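Local coordinates for protein exodeoxyribonuclease (Neisseria meningitidis, PDB 2JC5) that probably cleaves DNA at apurinic or apyrimidinic sites as a metal-dependent phosphodiesterase of the AP/ExoA repair family, at residues R142-A153 against W218-L229. Sequence-based numbering, arbitrary orientation. Where two conformers were deposited one is given.
Sequences RDIVVCGDWNIA and WRIDYQMVTPEL. With BCN (bicine), chain C.
With CG anti to the carbonyl carbon in both residues (chi1 -67° and -62°), Trp150 and Tyr222 meet edge to face: Tyr222 turns its ring edge to the indole's five-membered ring, CD1 lying 3.5 Å from Trp150 CD1. The phenol then reaches past the indole, and its OH donates to Ile152 O at 2.7 Å, tying the backbone at Ile152 to strand 221-225. Met224 CG lies 3.4 Å from Trp150 CZ2, and the bend at chi2 (-71°) sets the sulfur above the six-membered ring, a distant Met-aromatic contact. The antiparallel pairing runs from Val145-Val225 to Asp149-Asp221, and Trp150 N extends the bonding to Ile220 O. At the far end Ile144 N donates almost straight to Thr226 OG1 (2.9 Å), while a water joins that hydroxyl to Asp143 OD1 and Leu229 N; Tyr256 takes Asp143 OD2. On the face of Cys147 and Gln223, which packs on strand 2-8 in the DNase I-like sandwich, Asp149 OD1 and Asp221 OD1 stand 4.2 Å apart. Asn8 hydrogen-bonds Asp149 OD2; Thr203 and His247 hydrogen-bond Asp221 OD2. Asp149, a predicted active-site carboxylate, and Asp221, predicted to be important for activity, are thus held side by side across the last antiparallel pair, consistent with a preorganised metal-dependent phosphodiesterase site.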
ATOM      1  N   ARG A 142       6.888 -12.289  14.046  1.00 12.32           N
ATOM      2  CA  ARG A 142       5.753 -12.801  13.284  1.00 11.85           C
ATOM      3  C   ARG A 142       5.986 -12.539  11.794  1.00 10.33           C
ATOM      4  O   ARG A 142       6.929 -11.838  11.399  1.00 11.21           O
ATOM      5  CB  ARG A 142       4.480 -12.042  13.690  1.00 14.85           C
ATOM      6  CG  ARG A 142       4.000 -12.287  15.095  1.00 16.43           C
ATOM      7  CD  ARG A 142       2.870 -11.327  15.433  1.00 15.18           C
ATOM      8  NE  ARG A 142       1.812 -11.404  14.451  1.00 14.95           N
ATOM      9  CZ  ARG A 142       0.757 -12.190  14.526  1.00 14.51           C
ATOM     10  NH1 ARG A 142       0.567 -12.980  15.576  1.00 13.77           N
ATOM     11  NH2 ARG A 142      -0.104 -12.190  13.540  1.00 12.40           N
ATOM     12  N   ASP A 143       5.099 -13.078  10.972  1.00  8.08           N
ATOM     13  CA  ASP A 143       5.165 -12.872   9.533  1.00  7.09           C
ATOM     14  C   ASP A 143       4.300 -11.685   9.181  1.00  7.82           C
ATOM     15  O   ASP A 143       3.108 -11.719   9.401  1.00  7.85           O
ATOM     16  CB  ASP A 143       4.673 -14.114   8.838  1.00  7.39           C
ATOM     17  CG  ASP A 143       5.462 -15.332   9.221  1.00  7.89           C
ATOM     18  OD1 ASP A 143       6.715 -15.284   9.176  1.00 10.96           O
ATOM     19  OD2 ASP A 143       4.825 -16.351   9.597  1.00 10.79           O
ATOM     20  N   ILE A 144       4.891 -10.635   8.626  1.00  5.65           N
ATOM     21  CA  ILE A 144       4.144  -9.398   8.383  1.00  7.22           C
ATOM     22  C   ILE A 144       4.386  -8.861   6.986  1.00  6.43           C
ATOM     23  O   ILE A 144       5.532  -8.823   6.512  1.00  5.63           O
ATOM     24  CB  ILE A 144       4.497  -8.300   9.411  1.00  7.78           C
ATOM     25  CG1 ILE A 144       4.352  -8.830  10.837  1.00  8.59           C
ATOM     26  CG2 ILE A 144       3.590  -7.061   9.201  1.00  6.85           C
ATOM     27  CD1 ILE A 144       4.717  -7.845  11.906  1.00  9.42           C
ATOM     28  N   VAL A 145       3.297  -8.467   6.326  1.00  6.05           N
ATOM     29  CA  VAL A 145       3.358  -7.741   5.065  1.00  5.83           C
ATOM     30  C   VAL A 145       2.723  -6.378   5.290  1.00  5.85           C
ATOM     31  O   VAL A 145       1.543  -6.308   5.627  1.00  7.11           O
ATOM     32  CB  VAL A 145       2.626  -8.474   3.932  1.00  6.63           C
ATOM     33  CG1 VAL A 145       2.784  -7.713   2.591  1.00  8.45           C
ATOM     34  CG2 VAL A 145       3.166  -9.903   3.797  1.00  7.48           C
ATOM     35  N   VAL A 146       3.508  -5.310   5.083  1.00  5.92           N
ATOM     36  CA  VAL A 146       2.981  -3.948   5.118  1.00  5.49           C
ATOM     37  C   VAL A 146       2.775  -3.504   3.670  1.00  6.08           C
ATOM     38  O   VAL A 146       3.746  -3.192   2.963  1.00  7.30           O
ATOM     39  CB  VAL A 146       3.913  -2.975   5.880  1.00  6.63           C
ATOM     40  CG1 VAL A 146       3.259  -1.598   6.003  1.00  7.32           C
ATOM     41  CG2 VAL A 146       4.245  -3.526   7.274  1.00  8.27           C
ATOM     42  N   CYS A 147       1.519  -3.547   3.230  1.00  7.31           N
ATOM     43  CA  CYS A 147       1.116  -3.148   1.902  1.00  7.75           C
ATOM     44  C   CYS A 147       0.734  -1.692   1.891  1.00  7.29           C
ATOM     45  O   CYS A 147       0.052  -1.223   2.797  1.00  9.45           O
ATOM     46  CB  CYS A 147      -0.134  -3.889   1.463  1.00  9.22           C
ATOM     47  SG  CYS A 147       0.046  -5.596   1.126  1.00 11.77           S
ATOM     48  N   GLY A 148       1.080  -0.988   0.823  1.00  7.05           N
ATOM     49  CA  GLY A 148       0.351   0.218   0.546  1.00  7.73           C
ATOM     50  C   GLY A 148       1.074   1.214  -0.300  1.00  6.22           C
ATOM     51  O   GLY A 148       2.025   0.887  -1.003  1.00  6.27           O
ATOM     52  N   ASP A 149       0.566   2.435  -0.222  1.00  5.81           N
ATOM     53  CA  ASP A 149       1.078   3.553  -0.975  1.00  4.73           C
ATOM     54  C   ASP A 149       1.919   4.356  -0.006  1.00  4.75           C
ATOM     55  O   ASP A 149       1.392   4.969   0.921  1.00  5.50           O
ATOM     56  CB  ASP A 149      -0.083   4.368  -1.511  1.00  5.39           C
ATOM     57  CG  ASP A 149       0.335   5.620  -2.244  1.00  6.12           C
ATOM     58  OD1 ASP A 149       1.544   5.914  -2.352  1.00  7.61           O
ATOM     59  OD2 ASP A 149      -0.576   6.336  -2.738  1.00  7.58           O
ATOM     60  N   TRP A 150       3.230   4.254  -0.180  1.00  5.41           N
ATOM     61  CA  TRP A 150       4.197   4.870   0.718  1.00  6.24           C
ATOM     62  C   TRP A 150       4.592   6.254   0.239  1.00  5.82           C
ATOM     63  O   TRP A 150       5.290   6.963   0.958  1.00  6.77           O
ATOM     64  CB  TRP A 150       5.440   3.989   0.872  1.00  7.61           C
ATOM     65  CG  TRP A 150       5.185   2.677   1.575  1.00  7.86           C
ATOM     66  CD1 TRP A 150       4.327   1.689   1.189  1.00  8.39           C
ATOM     67  CD2 TRP A 150       5.811   2.212   2.772  1.00  6.93           C
ATOM     68  NE1 TRP A 150       4.372   0.642   2.080  1.00  8.59           N
ATOM     69  CE2 TRP A 150       5.295   0.929   3.049  1.00  7.15           C
ATOM     70  CE3 TRP A 150       6.779   2.744   3.631  1.00  7.76           C
ATOM     71  CZ2 TRP A 150       5.692   0.194   4.157  1.00  8.99           C
ATOM     72  CZ3 TRP A 150       7.184   1.992   4.716  1.00  8.73           C
ATOM     73  CH2 TRP A 150       6.634   0.748   4.970  1.00  8.49           C
ATOM     74  N   ASN A 151       4.195   6.621  -0.978  1.00  5.41           N
ATOM     75  CA  ASN A 151       4.406   7.982  -1.495  1.00  5.34           C
ATOM     76  C   ASN A 151       5.879   8.385  -1.539  1.00  6.33           C
ATOM     77  O   ASN A 151       6.213   9.572  -1.568  1.00  7.31           O
ATOM     78  CB  ASN A 151       3.544   8.995  -0.713  1.00  4.51           C
ATOM     79  CG  ASN A 151       2.185   9.236  -1.339  1.00  6.81           C
ATOM     80  OD1 ASN A 151       1.158   9.278  -0.644  1.00 11.20           O
ATOM     81  ND2 ASN A 151       2.165   9.411  -2.633  1.00  5.82           N
ATOM     82  N   ILE A 152       6.760   7.387  -1.655  1.00  4.94           N
ATOM     83  CA  ILE A 152       8.205   7.636  -1.779  1.00  6.04           C
ATOM     84  C   ILE A 152       8.767   6.627  -2.781  1.00  5.61           C
ATOM     85  O   ILE A 152       8.503   5.439  -2.649  1.00  6.25           O
ATOM     86  CB  ILE A 152       8.947   7.462  -0.451  1.00  6.80           C
ATOM     87  CG1 ILE A 152       8.421   8.431   0.613  1.00  7.88           C
ATOM     88  CG2 ILE A 152      10.444   7.673  -0.651  1.00  6.70           C
ATOM     89  CD1 ILE A 152       8.862   8.047   2.022  1.00  8.50           C
ATOM     90  N   ALA A 153       9.503   7.117  -3.777  1.00  6.72           N
ATOM     91  CA  ALA A 153      10.321   6.292  -4.671  1.00  6.13           C
ATOM     92  C   ALA A 153      11.733   6.258  -4.087  1.00  7.14           C
ATOM     93  O   ALA A 153      12.278   7.294  -3.708  1.00  7.08           O
ATOM     94  CB  ALA A 153      10.328   6.865  -6.094  1.00  6.81           C
ATOM     95  N   TRP A 218       6.127   6.187 -11.404  1.00  5.27           N
ATOM     96  CA  TRP A 218       6.855   6.098 -10.165  1.00  4.79           C
ATOM     97  C   TRP A 218       6.468   4.802  -9.480  1.00  4.95           C
ATOM     98  O   TRP A 218       5.295   4.426  -9.499  1.00  5.38           O
ATOM     99  CB  TRP A 218       6.454   7.214  -9.193  1.00  6.39           C
ATOM    100  CG  TRP A 218       6.640   8.636  -9.617  1.00  7.20           C
ATOM    101  CD1 TRP A 218       6.182   9.247 -10.756  1.00  7.50           C
ATOM    102  CD2 TRP A 218       7.236   9.665  -8.822  1.00  6.77           C
ATOM    103  NE1 TRP A 218       6.516  10.580 -10.737  1.00  8.12           N
ATOM    104  CE2 TRP A 218       7.149  10.866  -9.557  1.00  7.09           C
ATOM    105  CE3 TRP A 218       7.860   9.681  -7.562  1.00  7.12           C
ATOM    106  CZ2 TRP A 218       7.657  12.068  -9.076  1.00  8.01           C
ATOM    107  CZ3 TRP A 218       8.339  10.874  -7.078  1.00  7.27           C
ATOM    108  CH2 TRP A 218       8.252  12.051  -7.836  1.00  7.70           C
ATOM    109  N   ARG A 219       7.428   4.149  -8.828  1.00  4.88           N
ATOM    110  CA  ARG A 219       7.119   3.013  -7.968  1.00  4.87           C
ATOM    111  C   ARG A 219       7.014   3.529  -6.529  1.00  5.47           C
ATOM    112  O   ARG A 219       8.022   3.725  -5.832  1.00  6.38           O
ATOM    113  CB  ARG A 219       8.183   1.922  -8.071  1.00  5.71           C
ATOM    114  CG  ARG A 219       7.779   0.663  -7.312  1.00  6.07           C
ATOM    115  CD  ARG A 219       8.755  -0.436  -7.547  1.00  6.38           C
ATOM    116  NE  ARG A 219      10.018  -0.189  -6.873  1.00  5.77           N
ATOM    117  CZ  ARG A 219      10.347  -0.673  -5.681  1.00  6.91           C
ATOM    118  NH1 ARG A 219       9.495  -1.453  -5.001  1.00  6.49           N
ATOM    119  NH2 ARG A 219      11.539  -0.380  -5.179  1.00  7.28           N
ATOM    120  N   ILE A 220       5.784   3.813  -6.111  1.00  4.83           N
ATOM    121  CA  ILE A 220       5.515   4.334  -4.770  1.00  5.17           C
ATOM    122  C   ILE A 220       4.657   3.392  -3.916  1.00  4.97           C
ATOM    123  O   ILE A 220       4.420   3.686  -2.744  1.00  5.33           O
ATOM    124  CB  ILE A 220       4.922   5.758  -4.815  1.00  5.07           C
ATOM    125  CG1 ILE A 220       3.636   5.791  -5.646  1.00  5.65           C
ATOM    126  CG2 ILE A 220       5.967   6.748  -5.338  1.00  6.80           C
ATOM    127  CD1 ILE A 220       2.886   7.141  -5.585  1.00  6.71           C
ATOM    128  N   ASP A 221       4.206   2.279  -4.501  1.00  5.13           N
ATOM    129  CA  ASP A 221       3.449   1.250  -3.797  1.00  4.58           C
ATOM    130  C   ASP A 221       4.386   0.091  -3.535  1.00  4.51           C
ATOM    131  O   ASP A 221       5.200  -0.258  -4.397  1.00  6.37           O
ATOM    132  CB  ASP A 221       2.261   0.814  -4.638  1.00  7.49           C
ATOM    133  CG  ASP A 221       1.294   1.960  -4.901  1.00  7.29           C
ATOM    134  OD1 ASP A 221       0.403   2.202  -4.045  1.00  9.72           O
ATOM    135  OD2 ASP A 221       1.409   2.633  -5.955  1.00  7.55           O
ATOM    136  N   TYR A 222       4.285  -0.477  -2.344  1.00  5.53           N
ATOM    137  CA  TYR A 222       5.204  -1.521  -1.889  1.00  5.91           C
ATOM    138  C   TYR A 222       4.476  -2.620  -1.152  1.00  5.35           C
ATOM    139  O   TYR A 222       3.415  -2.401  -0.569  1.00  7.35           O
ATOM    140  CB  TYR A 222       6.218  -0.983  -0.872  1.00  7.59           C
ATOM    141  CG  TYR A 222       7.151   0.096  -1.307  1.00  7.49           C
ATOM    142  CD1 TYR A 222       6.723   1.415  -1.410  1.00  7.46           C
ATOM    143  CD2 TYR A 222       8.484  -0.176  -1.574  1.00  7.71           C
ATOM    144  CE1 TYR A 222       7.583   2.403  -1.800  1.00  7.85           C
ATOM    145  CE2 TYR A 222       9.348   0.822  -1.948  1.00  7.61           C
ATOM    146  CZ  TYR A 222       8.896   2.118  -2.048  1.00  6.75           C
ATOM    147  OH  TYR A 222       9.786   3.114  -2.399  1.00  8.80           O
ATOM    148  N   GLN A 223       5.112  -3.782  -1.109  1.00  5.27           N
ATOM    149  CA  GLN A 223       4.886  -4.771  -0.049  1.00  6.03           C
ATOM    150  C   GLN A 223       6.201  -4.913   0.699  1.00  5.65           C
ATOM    151  O   GLN A 223       7.174  -5.400   0.143  1.00  7.32           O
ATOM    152  CB  GLN A 223       4.398  -6.099  -0.643  1.00  5.88           C
ATOM    153  CG  GLN A 223       3.020  -5.966  -1.293  1.00  6.91           C
ATOM    154  CD  GLN A 223       2.275  -7.284  -1.562  1.00  4.99           C
ATOM    155  OE1 GLN A 223       2.539  -8.332  -0.966  1.00  6.96           O
ATOM    156  NE2 GLN A 223       1.312  -7.211  -2.458  1.00  6.38           N
ATOM    157  N   MET A 224       6.241  -4.394   1.925  1.00  5.94           N
ATOM    158  CA  MET A 224       7.411  -4.537   2.792  1.00  6.11           C
ATOM    159  C   MET A 224       7.197  -5.755   3.679  1.00  6.82           C
ATOM    160  O   MET A 224       6.164  -5.853   4.328  1.00  5.85           O
ATOM    161  CB  MET A 224       7.620  -3.307   3.675  1.00  7.51           C
ATOM    162  CG  MET A 224       7.992  -2.046   2.911  1.00  8.82           C
ATOM    163  SD  MET A 224       9.676  -2.156   2.246  1.00 10.39           S
ATOM    164  CE  MET A 224       9.958  -0.426   1.862  1.00  9.40           C
ATOM    165  N   VAL A 225       8.162  -6.673   3.705  1.00  5.96           N
ATOM    166  CA  VAL A 225       7.940  -8.003   4.272  1.00  5.09           C
ATOM    167  C   VAL A 225       9.038  -8.377   5.273  1.00  6.89           C
ATOM    168  O   VAL A 225      10.209  -8.024   5.100  1.00  6.47           O
ATOM    169  CB  VAL A 225       7.853  -9.049   3.118  1.00  6.01           C
ATOM    170  CG1 VAL A 225       7.445 -10.424   3.626  1.00  7.11           C
ATOM    171  CG2 VAL A 225       6.854  -8.585   2.047  1.00  8.00           C
ATOM    172  N   THR A 226       8.651  -9.118   6.307  1.00  6.42           N
ATOM    173  CA  THR A 226       9.586  -9.689   7.290  1.00  6.45           C
ATOM    174  C   THR A 226      10.431 -10.794   6.642  1.00  8.40           C
ATOM    175  O   THR A 226      10.067 -11.298   5.586  1.00  8.22           O
ATOM    176  CB  THR A 226       8.802 -10.212   8.489  1.00  6.91           C
ATOM    177  OG1 THR A 226       7.694 -10.990   8.033  1.00  8.09           O
ATOM    178  CG2 THR A 226       8.308  -9.040   9.317  1.00  7.63           C
ATOM    179  N   PRO A 227      11.590 -11.128   7.248  1.00  8.72           N
ATOM    180  CA  PRO A 227      12.565 -11.978   6.548  1.00  9.15           C
ATOM    181  C   PRO A 227      12.123 -13.380   6.136  1.00  9.18           C
ATOM    182  O   PRO A 227      12.338 -13.760   4.975  1.00  9.70           O
ATOM    183  CB  PRO A 227      13.749 -12.038   7.525  1.00 10.73           C
ATOM    184  CG  PRO A 227      13.546 -10.964   8.477  1.00 12.24           C
ATOM    185  CD  PRO A 227      12.114 -10.617   8.525  1.00 10.92           C
ATOM    186  N   GLU A 228      11.484 -14.142   7.018  1.00  8.93           N
ATOM    187  CA  GLU A 228      11.195 -15.531   6.667  1.00 10.40           C
ATOM    188  C   GLU A 228      10.120 -15.581   5.604  1.00  9.37           C
ATOM    189  O   GLU A 228      10.201 -16.366   4.654  1.00 10.81           O
ATOM    190  CB  GLU A 228      10.839 -16.349   7.903  1.00 10.93           C
ATOM    191  CG  GLU A 228      12.079 -16.501   8.789  1.00 11.86           C
ATOM    192  CD  GLU A 228      11.824 -17.049  10.166  0.50 10.97           C
ATOM    193  OE1 GLU A 228      11.172 -16.367  10.975  0.50 11.25           O
ATOM    194  OE2 GLU A 228      12.327 -18.161  10.460  0.50 10.96           O
ATOM    195  N   LEU A 229       9.135 -14.703   5.720  1.00  8.87           N
ATOM    196  CA  LEU A 229       8.087 -14.653   4.706  1.00  7.90           C
ATOM    197  C   LEU A 229       8.617 -14.128   3.359  1.00  8.38           C
ATOM    198  O   LEU A 229       8.182 -14.580   2.296  1.00  8.26           O
ATOM    199  CB  LEU A 229       6.902 -13.807   5.190  1.00  7.39           C
ATOM    200  CG  LEU A 229       5.705 -13.639   4.235  1.00  8.18           C
ATOM    201  CD1 LEU A 229       5.129 -14.947   3.744  1.00  8.99           C
ATOM    202  CD2 LEU A 229       4.626 -12.813   4.939  1.00  7.72           C
TER
HETATM  203  N1  BCN C1261       3.566  12.171  -5.129  1.00 12.37           N
HETATM  204  C1  BCN C1261       4.083  11.873  -3.773  1.00 10.47           C
HETATM  205  C2  BCN C1261       3.777  12.964  -2.775  1.00  9.80           C
HETATM  206  O21 BCN C1261       4.082  12.758  -1.565  1.00  8.85           O
HETATM  207  O22 BCN C1261       3.239  14.010  -3.177  1.00 10.84           O
HETATM  208  C3  BCN C1261       2.431  11.322  -5.517  1.00 16.83           C
HETATM  209  C4  BCN C1261       1.140  12.000  -5.100  1.00 17.19           C
HETATM  210  O4  BCN C1261       1.042  13.362  -5.586  1.00 16.74           O
HETATM  211  C5  BCN C1261       4.667  12.090  -6.153  1.00 14.99           C
HETATM  212  C6  BCN C1261       4.401  13.048  -7.308  1.00 13.65           C
HETATM  213  O6  BCN C1261       3.864  14.293  -6.858  1.00 19.68           O
HETATM  214  O   HOH W   1       8.501 -13.561   8.247  1.00  8.32           O
HETATM  215  O   HOH W   2       8.056 -17.124  10.273  1.00 29.42           O